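Local coordinates for protein putative cellulase CEL6 (Mycobacterium tuberculosis, PDB 1UP0) that probably hydrolyses internal beta-1,4-glucosidic bonds of cellulose, as a family 6 glycoside hydrolase of the endoglucanase type, at residues N3-K8 and G68-L73; Y42-A47 and G55-Y60. One frame throughout, in Å; residues are numbered along the deposited sequence.

From the N terminus, the chain first runs through N3-K8, and contact 1 closes a loop of about 60 residues when G68-L73 comes back against it. Contact 2 is nested wholly inside that loop: Y42-A47 carries the edge strand 42-44, and G55-Y60 lies on helix 50-66 only eight residues further on. Helix 50-66 then leads into strand 72-75, which joins the parallel sheet beside strand 42-44. The centres of the two contacts are about 17 Å apart, yet they touch directly: V72 O lies 2.9 Å from Y42 N, a probable hydrogen bond, and P71 and L73 pack on Y60. N-terminal loop, helix and sheet edge are thus tied together.

Contact 1: residues N3-K8 and G68-L73; sequences NPLAGK and GAMPVL
K8 and M70 meet through two bent chains. K8 places CG between its backbone N and carbonyl carbon (chi1 60°), runs extended to CE and turns only at the last torsion, chi4 -75°, which brings NZ to 4.0 Å from M70 CE. M70 has CG anti to the backbone N (chi1 170°) and bends at both of its further torsions, so that its methyl faces the N-terminal loop. The two side chains cross at a slant, and the contact is van der Waals in character. K8 CB approaches G68 O at 3.5 Å, while K8 CG stands 4.0 Å from M70 N, which places the lysine's aliphatic part along the G68-M70 backbone. The same methyl, M70 CE, also sits 3.8 Å from P4 O and 4.4 Å from L5 CD2. P4 and L5 occupy the middle of a type I turn from N3 to A6, and an Asx turn braces its start: L5 N donates to N3 OD1 at 2.9 Å, from above the amide carbonyl plane. G68 closes the preceding helix 50-66 with a Schellman motif. Beyond the pair, M70 is joined through backbone bonds to P9 and Y11, L5 packs on strands 113-117 and 153-158, and M70 also touches T114, setting the N-terminal loop across the approach to strand 72-75 and against its neighbours in the sheet.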
ATOM      1  N   ASN A   3     -18.016   3.585  -7.231  1.00 13.40           N
ATOM      2  CA  ASN A   3     -16.856   3.261  -6.383  1.00 10.99           C
ATOM      3  C   ASN A   3     -16.762   1.755  -6.282  1.00 10.01           C
ATOM      4  O   ASN A   3     -17.652   1.108  -5.725  1.00 10.61           O
ATOM      5  CB  ASN A   3     -17.073   3.851  -5.012  1.00 10.77           C
ATOM      6  CG  ASN A   3     -15.908   3.602  -4.042  1.00  8.00           C
ATOM      7  OD1 ASN A   3     -14.992   2.851  -4.352  1.00  7.59           O
ATOM      8  ND2 ASN A   3     -15.955   4.265  -2.858  1.00  8.05           N
ATOM      9  N   PRO A   4     -15.707   1.160  -6.819  1.00  9.70           N
ATOM     10  CA  PRO A   4     -15.599  -0.305  -6.808  1.00  9.61           C
ATOM     11  C   PRO A   4     -15.353  -0.873  -5.412  1.00  9.87           C
ATOM     12  O   PRO A   4     -15.440  -2.072  -5.231  1.00 10.19           O
ATOM     13  CB  PRO A   4     -14.386  -0.561  -7.685  1.00 10.18           C
ATOM     14  CG  PRO A   4     -13.557   0.669  -7.507  1.00  9.28           C
ATOM     15  CD  PRO A   4     -14.525   1.806  -7.417  1.00  9.08           C
ATOM     16  N   LEU A   5     -15.031  -0.032  -4.438  1.00  9.31           N
ATOM     17  CA  LEU A   5     -14.685  -0.489  -3.108  1.00  8.64           C
ATOM     18  C   LEU A   5     -15.890  -0.456  -2.180  1.00 10.04           C
ATOM     19  O   LEU A   5     -15.783  -0.909  -1.052  1.00  8.72           O
ATOM     20  CB  LEU A   5     -13.576   0.350  -2.499  1.00  8.85           C
ATOM     21  CG  LEU A   5     -12.297   0.471  -3.334  1.00  8.62           C
ATOM     22  CD1 LEU A   5     -11.189   1.142  -2.522  1.00  5.75           C
ATOM     23  CD2 LEU A   5     -11.826  -0.912  -3.899  1.00  7.24           C
ATOM     24  N   ALA A   6     -17.016   0.080  -2.640  1.00 11.10           N
ATOM     25  CA  ALA A   6     -18.193   0.163  -1.794  1.00 12.73           C
ATOM     26  C   ALA A   6     -18.954  -1.182  -1.842  1.00 15.80           C
ATOM     27  O   ALA A   6     -18.777  -1.981  -2.739  1.00 17.00           O
ATOM     28  CB  ALA A   6     -19.072   1.315  -2.211  1.00 13.84           C
ATOM     29  N   GLY A   7     -19.778  -1.475  -0.870  1.00 17.29           N
ATOM     30  CA  GLY A   7     -20.572  -2.705  -1.055  1.00 18.04           C
ATOM     31  C   GLY A   7     -20.089  -4.005  -0.423  1.00 18.77           C
ATOM     32  O   GLY A   7     -20.912  -4.926  -0.220  1.00 19.22           O
ATOM     33  N   LYS A   8     -18.797  -4.138  -0.092  1.00 16.01           N
ATOM     34  CA  LYS A   8     -18.439  -5.210   0.838  1.00 15.26           C
ATOM     35  C   LYS A   8     -17.288  -4.866   1.745  1.00 12.92           C
ATOM     36  O   LYS A   8     -16.459  -3.987   1.438  1.00 11.41           O
ATOM     37  CB  LYS A   8     -18.227  -6.527   0.135  1.00 16.29           C
ATOM     38  CG  LYS A   8     -17.187  -6.539  -0.868  1.00 16.23           C
ATOM     39  CD  LYS A   8     -17.323  -7.767  -1.789  1.00 17.42           C
ATOM     40  CE  LYS A   8     -16.382  -7.711  -2.955  1.00 22.20           C
ATOM     41  NZ  LYS A   8     -16.880  -6.714  -3.967  1.00 24.14           N
ATOM     42  N   GLY A  68     -16.909 -13.163   1.730  1.00  6.10           N
ATOM     43  CA  GLY A  68     -17.760 -12.076   1.287  1.00  6.53           C
ATOM     44  C   GLY A  68     -17.118 -10.708   1.338  1.00  7.53           C
ATOM     45  O   GLY A  68     -17.809  -9.716   1.612  1.00  8.08           O
ATOM     46  N   ALA A  69     -15.806 -10.673   1.070  1.00  7.42           N
ATOM     47  CA  ALA A  69     -14.990  -9.481   1.330  1.00  7.55           C
ATOM     48  C   ALA A  69     -14.058  -9.149   0.204  1.00  6.90           C
ATOM     49  O   ALA A  69     -13.713  -9.982  -0.577  1.00  6.73           O
ATOM     50  CB  ALA A  69     -14.180  -9.664   2.620  1.00  6.87           C
ATOM     51  N   MET A  70     -13.618  -7.890   0.181  1.00  6.71           N
ATOM     52  CA  MET A  70     -12.704  -7.395  -0.836  1.00  6.27           C
ATOM     53  C   MET A  70     -11.261  -7.513  -0.359  1.00  6.67           C
ATOM     54  O   MET A  70     -10.894  -6.893   0.633  1.00  6.69           O
ATOM     55  CB  MET A  70     -13.079  -5.921  -1.139  1.00  7.22           C
ATOM     56  CG  MET A  70     -12.070  -5.195  -1.988  1.00  7.45           C
ATOM     57  SD  MET A  70     -11.921  -5.834  -3.647  1.00  8.50           S
ATOM     58  CE  MET A  70     -13.252  -5.031  -4.441  1.00 10.32           C
ATOM     59  N   PRO A  71     -10.434  -8.314  -1.044  1.00  6.10           N
ATOM     60  CA  PRO A  71      -9.022  -8.411  -0.683  1.00  6.47           C
ATOM     61  C   PRO A  71      -8.288  -7.173  -1.195  1.00  6.50           C
ATOM     62  O   PRO A  71      -8.583  -6.704  -2.311  1.00  5.57           O
ATOM     63  CB  PRO A  71      -8.537  -9.642  -1.439  1.00  6.56           C
ATOM     64  CG  PRO A  71      -9.427  -9.724  -2.626  1.00  6.95           C
ATOM     65  CD  PRO A  71     -10.754  -9.177  -2.184  1.00  6.12           C
ATOM     66  N   VAL A  72      -7.310  -6.751  -0.406  1.00  6.31           N
ATOM     67  CA  VAL A  72      -6.396  -5.642  -0.768  1.00  6.84           C
ATOM     68  C   VAL A  72      -4.972  -6.245  -0.791  1.00  7.16           C
ATOM     69  O   VAL A  72      -4.527  -6.846   0.197  1.00  7.07           O
ATOM     70  CB  VAL A  72      -6.464  -4.492   0.216  1.00  7.10           C
ATOM     71  CG1 VAL A  72      -5.634  -3.327  -0.282  1.00  7.07           C
ATOM     72  CG2 VAL A  72      -7.932  -4.044   0.450  1.00  7.36           C
ATOM     73  N   LEU A  73      -4.335  -6.147  -1.942  1.00  6.90           N
ATOM     74  CA  LEU A  73      -2.992  -6.650  -2.163  1.00  7.13           C
ATOM     75  C   LEU A  73      -2.072  -5.507  -2.570  1.00  6.51           C
ATOM     76  O   LEU A  73      -2.455  -4.641  -3.382  1.00  8.67           O
ATOM     77  CB  LEU A  73      -3.038  -7.652  -3.293  1.00  8.59           C
ATOM     78  CG  LEU A  73      -3.908  -8.867  -3.006  1.00 13.80           C
ATOM     79  CD1 LEU A  73      -4.895  -9.040  -4.094  1.00 21.97           C
ATOM     80  CD2 LEU A  73      -3.067 -10.100  -2.841  1.00 19.92           C
TER

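Contact 2: residues Y42-A47 and G55-Y60; sequences YWLDQA and GTVARY
A beta-alpha-beta unit of the parallel sheet supplies this contact: strand 42-44, at the edge of the sheet, is covered by helix 50-66, which leads on to the adjacent strand 72-75. This is the repeating element of the modified alpha/beta barrel of family 6 glycoside hydrolases. The short strand and helix segments run nearly antiparallel, at 170°, with axes 11.3 Å apart, a separation bridged by side chains. Y42 and Y60 do most of this. Their rings form an offset stack, with centroids 4.6 Å apart and planes inclined by 15°; Y42 CD2 comes to 3.6 Å from Y60 CD1 and lies over the face of the Y60 ring, toward its rim. Nearer the hydroxyl end of the Y60 ring, Y42 CB stands over that face in a CH-pi contact, 4.0 Å from the Y60 centroid. Y42 holds CG anti to the backbone N (chi1 -177°) and Y60 does the same, which extends the rings across the gap between strand and helix. T56 CG2 meets the Y42 ring at its edge, 4.2 Å from Y42 OH, so the outer end of this ring borders the preceding helical turn. Y60 has a second aromatic neighbour in Y11, an edge-to-face pair, and also packs on L73, while L44 and V57 extend to W100 and L108 of helix 94-108. D45 OD1 accepts from A47 N in an Asx turn, and D45 OD2 forms a salt bridge with R81. Beside the ring pair, two methyls add an apolar contact: L44 CD1 and V57 CG2, 3.7 Å apart.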
ATOM      1  N   TYR A  42      -2.236  -7.194   1.993  1.00  6.85           N
ATOM      2  CA  TYR A  42      -1.305  -8.309   1.955  1.00  7.57           C
ATOM      3  C   TYR A  42      -0.199  -7.948   0.947  1.00  8.09           C
ATOM      4  O   TYR A  42      -0.484  -7.671  -0.219  1.00  7.54           O
ATOM      5  CB  TYR A  42      -2.064  -9.545   1.547  1.00  9.60           C
ATOM      6  CG  TYR A  42      -1.238 -10.806   1.537  1.00  9.78           C
ATOM      7  CD1 TYR A  42      -0.406 -11.116   2.609  1.00 19.21           C
ATOM      8  CD2 TYR A  42      -1.320 -11.709   0.470  1.00 17.44           C
ATOM      9  CE1 TYR A  42       0.360 -12.281   2.611  1.00 22.50           C
ATOM     10  CE2 TYR A  42      -0.555 -12.913   0.484  1.00 20.73           C
ATOM     11  CZ  TYR A  42       0.277 -13.167   1.550  1.00 22.64           C
ATOM     12  OH  TYR A  42       1.047 -14.322   1.609  1.00 24.62           O
ATOM     13  N   TRP A  43       1.049  -7.871   1.433  1.00  7.31           N
ATOM     14  CA  TRP A  43       2.174  -7.382   0.604  1.00  6.83           C
ATOM     15  C   TRP A  43       2.902  -8.539  -0.078  1.00  7.17           C
ATOM     16  O   TRP A  43       3.252  -9.530   0.589  1.00  7.61           O
ATOM     17  CB  TRP A  43       3.185  -6.612   1.445  1.00  6.03           C
ATOM     18  CG  TRP A  43       2.689  -5.282   1.940  1.00  6.65           C
ATOM     19  CD1 TRP A  43       1.579  -5.036   2.712  1.00  7.22           C
ATOM     20  CD2 TRP A  43       3.276  -3.998   1.680  1.00  7.57           C
ATOM     21  NE1 TRP A  43       1.458  -3.684   2.948  1.00  7.62           N
ATOM     22  CE2 TRP A  43       2.482  -3.028   2.325  1.00  6.79           C
ATOM     23  CE3 TRP A  43       4.400  -3.571   0.960  1.00  7.66           C
ATOM     24  CZ2 TRP A  43       2.795  -1.660   2.300  1.00  8.04           C
ATOM     25  CZ3 TRP A  43       4.713  -2.231   0.939  1.00 10.54           C
ATOM     26  CH2 TRP A  43       3.903  -1.282   1.595  1.00  7.03           C
ATOM     27  N   LEU A  44       3.125  -8.399  -1.384  1.00  7.37           N
ATOM     28  CA  LEU A  44       3.809  -9.404  -2.184  1.00  7.65           C
ATOM     29  C   LEU A  44       5.049  -8.750  -2.762  1.00  7.80           C
ATOM     30  O   LEU A  44       4.998  -7.628  -3.278  1.00  7.59           O
ATOM     31  CB  LEU A  44       2.942  -9.855  -3.333  1.00  7.65           C
ATOM     32  CG  LEU A  44       1.606 -10.499  -2.935  1.00  9.18           C
ATOM     33  CD1 LEU A  44       0.811 -10.781  -4.172  1.00 13.87           C
ATOM     34  CD2 LEU A  44       1.874 -11.741  -2.113  1.00 11.39           C
ATOM     35  N   ASP A  45       6.156  -9.478  -2.708  1.00  9.00           N
ATOM     36  CA  ASP A  45       7.388  -9.024  -3.304  1.00  9.30           C
ATOM     37  C   ASP A  45       8.147 -10.201  -3.892  1.00 10.06           C
ATOM     38  O   ASP A  45       7.543 -11.207  -4.253  1.00  9.66           O
ATOM     39  CB  ASP A  45       8.188  -8.260  -2.271  1.00  9.72           C
ATOM     40  CG  ASP A  45       8.615  -9.104  -1.079  1.00 13.18           C
ATOM     41  OD1 ASP A  45       8.357 -10.337  -1.010  1.00 11.31           O
ATOM     42  OD2 ASP A  45       9.269  -8.576  -0.163  1.00 17.08           O
ATOM     43  N   GLN A  46       9.467 -10.043  -4.024  1.00 11.36           N
ATOM     44  CA  GLN A  46      10.305 -11.021  -4.694  1.00 12.67           C
ATOM     45  C   GLN A  46      10.450 -12.358  -3.949  1.00 12.34           C
ATOM     46  O   GLN A  46      10.929 -13.328  -4.516  1.00 13.27           O
ATOM     47  CB  GLN A  46      11.667 -10.373  -5.059  1.00 13.48           C
ATOM     48  CG  GLN A  46      12.653 -10.261  -3.896  1.00 15.59           C
ATOM     49  CD  GLN A  46      12.239  -9.334  -2.787  1.00 19.61           C
ATOM     50  OE1 GLN A  46      11.646  -8.289  -3.021  1.00 15.89           O
ATOM     51  NE2 GLN A  46      12.556  -9.724  -1.551  1.00 20.96           N
ATOM     52  N   ALA A  47       9.965 -12.434  -2.713  1.00 11.64           N
ATOM     53  CA  ALA A  47       9.807 -13.710  -1.991  1.00 12.04           C
ATOM     54  C   ALA A  47       8.764 -14.628  -2.583  1.00 11.53           C
ATOM     55  O   ALA A  47       8.669 -15.785  -2.201  1.00 10.96           O
ATOM     56  CB  ALA A  47       9.434 -13.448  -0.545  1.00 12.54           C
ATOM     57  N   GLY A  55      -0.661 -18.783  -7.846  1.00  8.03           N
ATOM     58  CA  GLY A  55      -1.395 -19.633  -6.945  1.00  9.06           C
ATOM     59  C   GLY A  55      -1.618 -18.961  -5.610  1.00  9.06           C
ATOM     60  O   GLY A  55      -2.679 -19.111  -5.027  1.00 10.60           O
ATOM     61  N   THR A  56      -0.619 -18.201  -5.135  1.00  8.49           N
ATOM     62  CA  THR A  56      -0.704 -17.448  -3.887  1.00  9.36           C
ATOM     63  C   THR A  56      -1.833 -16.411  -3.988  1.00  8.71           C
ATOM     64  O   THR A  56      -2.638 -16.256  -3.060  1.00  8.83           O
ATOM     65  CB  THR A  56       0.611 -16.729  -3.608  1.00 10.82           C
ATOM     66  OG1 THR A  56       1.692 -17.694  -3.545  1.00 11.67           O
ATOM     67  CG2 THR A  56       0.589 -16.034  -2.243  1.00 12.46           C
ATOM     68  N   VAL A  57      -1.876 -15.724  -5.125  1.00  7.09           N
ATOM     69  CA  VAL A  57      -2.879 -14.684  -5.348  1.00  7.64           C
ATOM     70  C   VAL A  57      -4.278 -15.286  -5.488  1.00  7.87           C
ATOM     71  O   VAL A  57      -5.232 -14.792  -4.871  1.00  7.81           O
ATOM     72  CB  VAL A  57      -2.479 -13.829  -6.592  1.00  6.98           C
ATOM     73  CG1 VAL A  57      -3.641 -12.931  -7.086  1.00  8.02           C
ATOM     74  CG2 VAL A  57      -1.201 -13.021  -6.276  1.00  6.75           C
ATOM     75  N   ALA A  58      -4.391 -16.381  -6.237  1.00  7.64           N
ATOM     76  CA  ALA A  58      -5.676 -17.069  -6.428  1.00  7.99           C
ATOM     77  C   ALA A  58      -6.219 -17.561  -5.096  1.00  7.59           C
ATOM     78  O   ALA A  58      -7.443 -17.441  -4.816  1.00  9.02           O
ATOM     79  CB  ALA A  58      -5.548 -18.209  -7.405  1.00  8.41           C
ATOM     80  N   ARG A  59      -5.329 -18.082  -4.251  1.00  7.99           N
ATOM     81  CA  ARG A  59      -5.704 -18.530  -2.910  1.00  8.39           C
ATOM     82  C   ARG A  59      -6.263 -17.364  -2.079  1.00  8.18           C
ATOM     83  O   ARG A  59      -7.290 -17.484  -1.435  1.00  7.56           O
ATOM     84  CB  ARG A  59      -4.493 -19.127  -2.198  1.00  8.77           C
ATOM     85  CG  ARG A  59      -4.703 -19.579  -0.811  1.00 12.03           C
ATOM     86  CD  ARG A  59      -3.462 -20.265  -0.190  1.00 16.08           C
ATOM     87  NE  ARG A  59      -3.778 -20.764   1.132  1.00 16.46           N
ATOM     88  CZ  ARG A  59      -3.790 -20.023   2.235  1.00 22.92           C
ATOM     89  NH1 ARG A  59      -3.458 -18.734   2.191  1.00 25.30           N
ATOM     90  NH2 ARG A  59      -4.121 -20.577   3.397  1.00 23.67           N
ATOM     91  N   TYR A  60      -5.574 -16.237  -2.085  1.00  8.54           N
ATOM     92  CA  TYR A  60      -5.939 -15.139  -1.203  1.00  9.04           C
ATOM     93  C   TYR A  60      -7.235 -14.476  -1.689  1.00  8.68           C
ATOM     94  O   TYR A  60      -8.129 -14.163  -0.882  1.00  8.32           O
ATOM     95  CB  TYR A  60      -4.786 -14.132  -1.176  1.00  8.95           C
ATOM     96  CG  TYR A  60      -4.914 -13.115  -0.090  1.00 10.49           C
ATOM     97  CD1 TYR A  60      -4.439 -13.370   1.189  1.00 13.57           C
ATOM     98  CD2 TYR A  60      -5.505 -11.909  -0.335  1.00 11.62           C
ATOM     99  CE1 TYR A  60      -4.559 -12.439   2.193  1.00 12.98           C
ATOM    100  CE2 TYR A  60      -5.632 -10.941   0.676  1.00 11.77           C
ATOM    101  CZ  TYR A  60      -5.174 -11.237   1.945  1.00 13.41           C
ATOM    102  OH  TYR A  60      -5.243 -10.296   2.961  1.00 14.01           O
TER